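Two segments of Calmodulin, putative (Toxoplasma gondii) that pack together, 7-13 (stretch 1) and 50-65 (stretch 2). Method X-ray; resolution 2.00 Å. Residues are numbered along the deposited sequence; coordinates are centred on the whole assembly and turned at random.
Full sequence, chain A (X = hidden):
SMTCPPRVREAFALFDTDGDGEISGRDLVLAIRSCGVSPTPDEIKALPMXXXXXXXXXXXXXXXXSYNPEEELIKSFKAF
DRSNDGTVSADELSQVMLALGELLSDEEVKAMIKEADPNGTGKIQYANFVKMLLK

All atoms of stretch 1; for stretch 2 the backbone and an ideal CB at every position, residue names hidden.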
# COMPACT_ATOMS: atom_id res chain seq x y z
N ARG A 7 -9.07 -3.44 -7.33
CA ARG A 7 -7.85 -3.55 -8.12
C ARG A 7 -7.37 -2.19 -8.63
O ARG A 7 -6.17 -1.91 -8.61
CB ARG A 7 -8.07 -4.53 -9.28
CG ARG A 7 -6.81 -4.89 -10.04
CD ARG A 7 -7.03 -6.06 -10.99
NE ARG A 7 -7.11 -7.34 -10.29
CZ ARG A 7 -6.05 -8.01 -9.86
NH1 ARG A 7 -4.83 -7.52 -10.04
NH2 ARG A 7 -6.20 -9.17 -9.23
N VAL A 8 -8.29 -1.34 -9.09
CA VAL A 8 -7.88 -0.07 -9.69
C VAL A 8 -7.29 0.87 -8.64
O VAL A 8 -6.24 1.49 -8.85
CB VAL A 8 -9.07 0.58 -10.43
CG1 VAL A 8 -8.75 2.01 -10.81
CG2 VAL A 8 -9.44 -0.24 -11.66
N ARG A 9 -7.98 0.99 -7.50
CA ARG A 9 -7.48 1.84 -6.42
C ARG A 9 -6.13 1.36 -5.91
O ARG A 9 -5.22 2.16 -5.67
CB ARG A 9 -8.51 1.88 -5.28
CG ARG A 9 -8.12 2.74 -4.10
CD ARG A 9 -9.29 2.94 -3.14
NE ARG A 9 -9.85 4.29 -3.24
CZ ARG A 9 -11.08 4.57 -3.65
NH1 ARG A 9 -11.50 5.82 -3.70
NH2 ARG A 9 -11.90 3.58 -4.00
N GLU A 10 -5.98 0.04 -5.76
CA GLU A 10 -4.70 -0.51 -5.34
C GLU A 10 -3.61 -0.24 -6.37
O GLU A 10 -2.47 0.03 -6.01
CB GLU A 10 -4.82 -2.01 -5.08
CG GLU A 10 -3.60 -2.61 -4.42
CD GLU A 10 -3.64 -4.12 -4.39
OE1 GLU A 10 -3.61 -4.73 -5.48
OE2 GLU A 10 -3.72 -4.69 -3.28
N ALA A 11 -3.95 -0.33 -7.66
CA ALA A 11 -2.96 -0.05 -8.70
C ALA A 11 -2.49 1.40 -8.62
O ALA A 11 -1.29 1.68 -8.75
CB ALA A 11 -3.53 -0.36 -10.08
N PHE A 12 -3.43 2.33 -8.41
CA PHE A 12 -3.04 3.72 -8.21
C PHE A 12 -2.08 3.85 -7.03
O PHE A 12 -1.02 4.48 -7.14
CB PHE A 12 -4.27 4.61 -8.00
CG PHE A 12 -3.96 6.08 -8.06
CD1 PHE A 12 -3.93 6.74 -9.28
CD2 PHE A 12 -3.68 6.80 -6.91
CE1 PHE A 12 -3.64 8.09 -9.35
CE2 PHE A 12 -3.39 8.15 -6.96
CZ PHE A 12 -3.37 8.80 -8.19
N ALA A 13 -2.43 3.25 -5.89
CA ALA A 13 -1.57 3.34 -4.71
C ALA A 13 -0.20 2.72 -4.96
O ALA A 13 0.81 3.21 -4.43
CB ALA A 13 -2.24 2.68 -3.52
N UNK A 50 -0.26 13.98 -16.15
CA UNK A 50 -0.36 13.22 -14.91
C UNK A 50 -1.83 13.08 -14.53
O UNK A 50 -2.70 13.79 -15.04
CB UNK A 50 0.43 13.89 -13.79
N UNK A 51 -2.09 12.15 -13.61
CA UNK A 51 -3.44 11.88 -13.13
C UNK A 51 -3.44 11.79 -11.61
O UNK A 51 -2.62 11.07 -11.03
CB UNK A 51 -3.99 10.59 -13.74
N UNK A 52 -4.36 12.51 -10.98
CA UNK A 52 -4.72 12.23 -9.61
C UNK A 52 -5.75 11.10 -9.58
O UNK A 52 -6.19 10.61 -10.63
CB UNK A 52 -5.26 13.49 -8.92
N UNK A 53 -6.13 10.66 -8.38
CA UNK A 53 -7.05 9.52 -8.27
C UNK A 53 -8.37 9.70 -9.00
O UNK A 53 -8.80 8.75 -9.67
CB UNK A 53 -7.34 9.24 -6.79
N UNK A 54 -9.07 10.84 -8.91
CA UNK A 54 -10.32 10.97 -9.68
C UNK A 54 -10.11 10.75 -11.17
O UNK A 54 -10.89 10.01 -11.80
CB UNK A 54 -10.94 12.35 -9.45
N UNK A 55 -9.06 11.34 -11.74
CA UNK A 55 -8.76 11.16 -13.16
C UNK A 55 -8.54 9.69 -13.49
O UNK A 55 -9.09 9.17 -14.47
CB UNK A 55 -7.53 11.98 -13.55
N UNK A 56 -7.72 9.00 -12.69
CA UNK A 56 -7.38 7.61 -12.98
C UNK A 56 -8.59 6.70 -12.84
O UNK A 56 -8.81 5.82 -13.68
CB UNK A 56 -6.26 7.13 -12.05
N UNK A 57 -9.39 6.90 -11.79
CA UNK A 57 -10.57 6.07 -11.61
C UNK A 57 -11.58 6.30 -12.73
O UNK A 57 -12.19 5.34 -13.22
CB UNK A 57 -11.21 6.35 -10.25
N UNK A 58 -11.72 7.55 -13.19
CA UNK A 58 -12.63 7.81 -14.30
C UNK A 58 -12.13 7.19 -15.60
O UNK A 58 -12.90 6.55 -16.33
CB UNK A 58 -12.82 9.32 -14.48
N UNK A 59 -10.84 7.35 -15.90
CA UNK A 59 -10.27 6.75 -17.10
C UNK A 59 -10.47 5.24 -17.11
O UNK A 59 -10.93 4.67 -18.10
CB UNK A 59 -8.78 7.08 -17.21
N UNK A 60 -10.13 4.59 -15.99
CA UNK A 60 -10.22 3.13 -15.93
C UNK A 60 -11.67 2.66 -15.95
O UNK A 60 -11.98 1.63 -16.56
CB UNK A 60 -9.52 2.61 -14.67
N UNK A 61 -12.58 3.40 -15.31
CA UNK A 61 -13.99 3.01 -15.33
C UNK A 61 -14.57 3.11 -16.73
O UNK A 61 -15.29 2.21 -17.17
CB UNK A 61 -14.80 3.88 -14.37
N UNK A 62 -14.23 4.17 -17.47
CA UNK A 62 -14.73 4.29 -18.83
C UNK A 62 -14.06 3.28 -19.77
O UNK A 62 -14.70 2.81 -20.71
CB UNK A 62 -14.51 5.71 -19.34
N UNK A 63 -12.80 2.93 -19.51
CA UNK A 63 -12.13 1.93 -20.33
C UNK A 63 -12.72 0.54 -20.11
O UNK A 63 -13.07 -0.15 -21.07
CB UNK A 63 -10.63 1.92 -20.03
N UNK A 64 -12.82 0.12 -18.85
CA UNK A 64 -13.34 -1.21 -18.53
C UNK A 64 -14.78 -1.39 -18.98
O UNK A 64 -15.23 -2.53 -19.16
CB UNK A 64 -13.24 -1.47 -17.03
N UNK A 65 -15.53 -0.30 -19.16
CA UNK A 65 -16.90 -0.39 -19.64
C UNK A 65 -16.97 -0.92 -21.06
O UNK A 65 -18.04 -1.37 -21.49
CB UNK A 65 -17.58 0.98 -19.56

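Position 50 is extended, with nothing of stretch 1 near its ideal CB, so almost any residue would suit; it is Ser50. At 51 the backbone is still extended and CB points sideways, 5.1 Å from Phe12 CE1. Many side chains would fit, and it is the backbone that makes the contact: in Met51, O lies 3.6 Å from Phe12 CE1 at the ring edge, while the side chain leads away.

Position 52 immediately precedes a helix and its CB points away. Ser, Thr, Asp or Asn, the usual N-caps, would be reasonable, but Ala52 is found. Its N donates a hydrogen bond to the side chain at position 55.

Position 53 opens the helix. Its CB points sideways, 4.1 Å from Phe12 CE2, with the aliphatic part of Arg9 and the backbone of Val8 within reach of a long side chain. A large flat or apolar residue would suit, and Trp53 (chi1 t) covers all three. Its CA sits over the Phe12 ring, 4.0 Å from the centroid, a CH-pi contact; its indole turns an edge toward the Phe12 face in an offset edge-to-face pair. Arg9 CG lies over one face of the indole. Arg9 NH1 and Trp53 NE1 are 3.1 Å apart, but both are donors, so no hydrogen bond forms.

Position 54 points away; the first turn of a helix tolerates proline, and Pro54 fits there. Position 55 points sideways; Asp, Asn, Ser or Glu could accept the amide at 52. Asp55 does so, Ala52 N to Asp55 OD2 being 3.0 Å.

Position 56 points toward stretch 1, its CB 3.6 Å from Phe12 CD1, and Val8 lies beyond. Leu, Met or Phe would suit. Phe56 (chi1 t) packs CE2 3.6 Å from Val8 CG1, and its ring lies obliquely to that of Phe12.

At 57, CB is sideways and 5.0 Å from Val8 CG1; polar or apolar residues are possible, and Glu57 makes no close contact. Positions 58 and 59 are out of reach and unconstrained by stretch 1: Ala58 and Trp59.

Position 60 points toward Val8, CB 4.0 Å from its CG1, favouring an apolar residue. Met60 makes this contact through CB itself. Position 61 points sideways into open space, so small or polar residues suit; Ser61 OG bonds back to Glu57 O at 2.8 Å.

Position 64 again points toward stretch 1, but nothing lies within 5.5 Å of its ideal CB, so a longer apolar side chain such as Leu or Met suits. Leu64 CD1 comes 4.3 Å from Val8 CG2, completing with Trp53, Phe56 and Met60 the hole that receives Val8. Positions 62, 63 and 65 are out of reach, so many residues would do: Lys62, Lys63 and Ala65.

Stretch 2, residues 50-65: SMAWPDFEAWMSKKLA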
# COMPACT_ATOMS: atom_id res chain seq x y z
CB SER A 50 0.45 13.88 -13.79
OG SER A 50 -0.07 15.16 -13.46
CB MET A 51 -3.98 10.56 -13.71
CG MET A 51 -4.41 10.61 -15.16
SD MET A 51 -5.33 9.11 -15.57
CE MET A 51 -5.40 9.20 -17.35
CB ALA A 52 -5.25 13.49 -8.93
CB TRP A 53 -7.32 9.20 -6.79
CG TRP A 53 -8.51 8.30 -6.63
CD1 TRP A 53 -9.71 8.61 -6.04
CD2 TRP A 53 -8.64 6.95 -7.10
NE1 TRP A 53 -10.56 7.52 -6.10
CE2 TRP A 53 -9.92 6.49 -6.74
CE3 TRP A 53 -7.78 6.07 -7.77
CZ2 TRP A 53 -10.37 5.21 -7.04
CZ3 TRP A 53 -8.22 4.80 -8.07
CH2 TRP A 53 -9.51 4.38 -7.71
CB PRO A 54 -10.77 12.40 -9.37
CG PRO A 54 -10.19 12.69 -8.03
CD PRO A 54 -8.85 12.01 -8.04
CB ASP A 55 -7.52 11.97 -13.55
CG ASP A 55 -7.59 13.40 -13.05
OD1 ASP A 55 -8.65 14.03 -13.19
OD2 ASP A 55 -6.57 13.88 -12.51
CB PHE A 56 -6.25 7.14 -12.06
CG PHE A 56 -5.77 5.74 -12.34
CD1 PHE A 56 -5.02 5.46 -13.48
CD2 PHE A 56 -6.05 4.71 -11.45
CE1 PHE A 56 -4.56 4.18 -13.74
CE2 PHE A 56 -5.60 3.43 -11.70
CZ PHE A 56 -4.85 3.16 -12.85
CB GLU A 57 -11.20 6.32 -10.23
CG GLU A 57 -12.25 7.42 -10.13
CD GLU A 57 -13.64 6.93 -10.52
OE1 GLU A 57 -13.92 5.73 -10.36
OE2 GLU A 57 -14.45 7.76 -10.99
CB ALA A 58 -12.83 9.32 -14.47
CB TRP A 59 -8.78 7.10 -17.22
CG TRP A 59 -8.21 6.84 -18.58
CD1 TRP A 59 -8.01 7.76 -19.57
CD2 TRP A 59 -7.77 5.58 -19.11
NE1 TRP A 59 -7.47 7.16 -20.68
CE2 TRP A 59 -7.31 5.82 -20.43
CE3 TRP A 59 -7.71 4.28 -18.61
CZ2 TRP A 59 -6.81 4.80 -21.24
CZ3 TRP A 59 -7.22 3.27 -19.42
CH2 TRP A 59 -6.77 3.54 -20.72
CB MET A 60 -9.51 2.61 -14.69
CG MET A 60 -7.99 2.79 -14.72
SD MET A 60 -7.18 1.76 -15.95
CE MET A 60 -7.57 0.12 -15.34
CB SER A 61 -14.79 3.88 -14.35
OG SER A 61 -14.39 3.64 -13.01
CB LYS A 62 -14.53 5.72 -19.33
CG LYS A 62 -15.35 6.74 -18.54
CD LYS A 62 -14.79 8.16 -18.65
CE LYS A 62 -15.19 8.82 -19.96
NZ LYS A 62 -14.70 10.23 -20.01
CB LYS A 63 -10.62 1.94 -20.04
CG LYS A 63 -9.83 0.92 -20.84
CD LYS A 63 -9.99 1.14 -22.33
CE LYS A 63 -9.00 0.30 -23.12
NZ LYS A 63 -9.16 0.46 -24.59
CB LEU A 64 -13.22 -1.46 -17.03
CG LEU A 64 -11.78 -1.60 -16.52
CD1 LEU A 64 -11.74 -1.69 -15.00
CD2 LEU A 64 -11.13 -2.82 -17.15
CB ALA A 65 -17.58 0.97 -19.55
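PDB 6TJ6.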